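Local coordinates for protein dephospho-CoA kinase (Legionella pneumophila subsp. pneumophila, PDB 4TTR) that probably catalyses the last step of coenzyme A biosynthesis, the ATP-dependent phosphorylation of the 3'-hydroxyl group of dephospho-CoA, at residues E52-N57 / L79-I84. Sequence-based numbering, arbitrary orientation.
Sequences ELTSKN and LDRKRI. With PO4 (phosphate ion), chain C.
Arg81 meets Thr54 with the end of its guanidinium group, a compact example of one hydroxyl gripped by two nitrogens. NH1 of Arg81 donates to OG1 of Thr54 at 3.0 Å, and Arg81 NH2 reaches the same Thr54 OG1 at 3.1 Å. The oxygen lies almost in the guanidinium plane, and both bonds are bent, with N-H...O angles of 149° and 143°. The side chain of Arg81, straight as far as NE, spans the gap from the first turn of helix 81-90. With chi1 at 52°, Thr54 OG1 folds back over its own backbone and also bonds to Ala50 O and Lys51 O at the end of helix 46-52. A phosphate ion, probably from the crystallisation liquor, takes a weak bond from Arg81 NH1 through its O3. One residue before Arg81, Asp80 occupies the N-cap position, its OD1 accepting from Arg83 N at 3.0 Å.

The apolar part is small: Leu79 CD1 rests 3.8 Å from Thr54 CB, while helices 59-68 and 92-115 touch Thr54 from outside the two segments.

Away from the predicted ATP-binding P-loop, the buried hydroxyl thus ties the loop after helix 46-52 to the start of helix 81-90: accepting both arginine N-H groups leaves its single proton for the Ala50 and Lys51 carbonyls to share or take in turn.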
loop_
_atom_site.group_PDB
_atom_site.type_symbol
_atom_site.label_atom_id
_atom_site.label_comp_id
_atom_site.label_asym_id
_atom_site.label_seq_id
_atom_site.Cartn_x
_atom_site.Cartn_y
_atom_site.Cartn_z
ATOM N N GLU A 52 2.261 -13.169 3.697
ATOM C CA GLU A 52 3.185 -14.288 3.775
ATOM C C GLU A 52 3.590 -14.517 5.224
ATOM O O GLU A 52 3.506 -15.636 5.728
ATOM C CB GLU A 52 4.428 -14.040 2.911
ATOM C CG GLU A 52 5.504 -15.118 3.051
ATOM C CD GLU A 52 6.785 -14.778 2.309
ATOM O OE1 GLU A 52 7.803 -15.466 2.540
ATOM O OE2 GLU A 52 6.781 -13.826 1.499
ATOM N N LEU A 53 4.006 -13.447 5.893
ATOM C CA LEU A 53 4.541 -13.547 7.247
ATOM C C LEU A 53 3.457 -13.657 8.318
ATOM O O LEU A 53 3.759 -13.632 9.510
ATOM C CB LEU A 53 5.435 -12.343 7.540
ATOM C CG LEU A 53 6.742 -12.347 6.751
ATOM C CD1 LEU A 53 7.439 -11.005 6.852
ATOM C CD2 LEU A 53 7.649 -13.462 7.252
ATOM N N THR A 54 2.204 -13.768 7.887
ATOM C CA THR A 54 1.104 -14.066 8.795
ATOM C C THR A 54 0.379 -15.321 8.318
ATOM O O THR A 54 -0.809 -15.511 8.581
ATOM C CB THR A 54 0.120 -12.887 8.909
ATOM O OG1 THR A 54 -0.301 -12.471 7.603
ATOM C CG2 THR A 54 0.786 -11.724 9.614
ATOM N N SER A 55 1.119 -16.176 7.619
ATOM C CA SER A 55 0.637 -17.497 7.232
ATOM C C SER A 55 0.428 -18.360 8.465
ATOM O O SER A 55 0.889 -18.021 9.552
ATOM C CB SER A 55 1.628 -18.183 6.286
ATOM O OG SER A 55 1.450 -17.756 4.950
ATOM N N LYS A 56 -0.245 -19.488 8.282
ATOM C CA LYS A 56 -0.584 -20.370 9.391
ATOM C C LYS A 56 0.654 -20.778 10.201
ATOM O O LYS A 56 1.624 -21.312 9.661
ATOM C CB LYS A 56 -1.305 -21.613 8.865
ATOM C CG LYS A 56 -2.458 -22.086 9.742
ATOM C CD LYS A 56 -3.177 -23.277 9.121
ATOM C CE LYS A 56 -4.397 -22.841 8.321
ATOM N NZ LYS A 56 -4.838 -23.883 7.352
ATOM N N ASN A 57 0.591 -20.507 11.503
ATOM C CA ASN A 57 1.625 -20.876 12.475
ATOM C C ASN A 57 2.980 -20.180 12.301
ATOM O O ASN A 57 4.005 -20.679 12.769
ATOM C CB ASN A 57 1.815 -22.398 12.473
ATOM C CG ASN A 57 0.875 -23.094 13.434
ATOM O OD1 ASN A 57 0.794 -22.731 14.609
ATOM N ND2 ASN A 57 0.145 -24.087 12.939
ATOM N N LEU A 79 -6.248 -16.542 8.991
ATOM C CA LEU A 79 -6.658 -15.271 9.577
ATOM C C LEU A 79 -7.863 -14.689 8.851
ATOM O O LEU A 79 -7.966 -14.774 7.627
ATOM C CB LEU A 79 -5.511 -14.262 9.548
ATOM C CG LEU A 79 -4.386 -14.420 10.572
ATOM C CD1 LEU A 79 -3.335 -13.346 10.341
ATOM C CD2 LEU A 79 -4.912 -14.347 11.996
ATOM N N ASP A 80 -8.776 -14.109 9.623
ATOM C CA ASP A 80 -9.889 -13.352 9.066
ATOM C C ASP A 80 -9.398 -11.950 8.731
ATOM O O ASP A 80 -9.514 -11.027 9.539
ATOM C CB ASP A 80 -11.059 -13.301 10.052
ATOM C CG ASP A 80 -12.312 -12.695 9.443
ATOM O OD1 ASP A 80 -12.214 -12.003 8.407
ATOM O OD2 ASP A 80 -13.403 -12.910 10.009
ATOM N N ARG A 81 -8.854 -11.796 7.529
ATOM C CA ARG A 81 -8.184 -10.562 7.145
ATOM C C ARG A 81 -9.158 -9.408 6.941
ATOM O O ARG A 81 -8.811 -8.254 7.190
ATOM C CB ARG A 81 -7.360 -10.794 5.881
ATOM C CG ARG A 81 -6.192 -11.732 6.123
ATOM C CD ARG A 81 -5.318 -11.897 4.898
ATOM N NE ARG A 81 -4.354 -12.982 5.071
ATOM C CZ ARG A 81 -3.278 -12.914 5.850
ATOM N NH1 ARG A 81 -3.018 -11.815 6.545
ATOM N NH2 ARG A 81 -2.461 -13.953 5.938
ATOM N N LYS A 82 -10.372 -9.718 6.495
ATOM C CA LYS A 82 -11.419 -8.707 6.372
ATOM C C LYS A 82 -11.704 -8.118 7.747
ATOM O O LYS A 82 -11.750 -6.901 7.916
ATOM C CB LYS A 82 -12.695 -9.308 5.771
ATOM C CG LYS A 82 -13.370 -8.440 4.712
ATOM C CD LYS A 82 -14.024 -7.196 5.304
ATOM C CE LYS A 82 -15.512 -7.405 5.558
ATOM N NZ LYS A 82 -16.161 -6.186 6.121
ATOM N N ARG A 83 -11.874 -8.997 8.732
ATOM C CA ARG A 83 -12.173 -8.568 10.090
ATOM C C ARG A 83 -11.031 -7.746 10.666
ATOM O O ARG A 83 -11.256 -6.713 11.297
ATOM C CB ARG A 83 -12.454 -9.773 10.988
ATOM C CG ARG A 83 -12.727 -9.394 12.429
ATOM C CD ARG A 83 -13.309 -10.552 13.216
ATOM N NE ARG A 83 -13.632 -10.163 14.588
ATOM C CZ ARG A 83 -14.783 -9.610 14.967
ATOM N NH1 ARG A 83 -15.744 -9.367 14.082
ATOM N NH2 ARG A 83 -14.971 -9.294 16.238
ATOM N N ILE A 84 -9.804 -8.205 10.449
ATOM C CA ILE A 84 -8.639 -7.492 10.952
ATOM C C ILE A 84 -8.575 -6.092 10.338
ATOM O O ILE A 84 -8.336 -5.119 11.051
ATOM C CB ILE A 84 -7.340 -8.276 10.672
ATOM C CG1 ILE A 84 -7.291 -9.499 11.588
ATOM C CG2 ILE A 84 -6.106 -7.403 10.911
ATOM C CD1 ILE A 84 -6.170 -10.484 11.300
HETATM P P PO4 C . -2.787 -8.401 7.324
HETATM O O1 PO4 C . -3.761 -9.143 8.207
HETATM O O2 PO4 C . -2.963 -6.912 7.510
HETATM O O3 PO4 C . -3.046 -8.764 5.882
HETATM O O4 PO4 C . -1.374 -8.787 7.693
#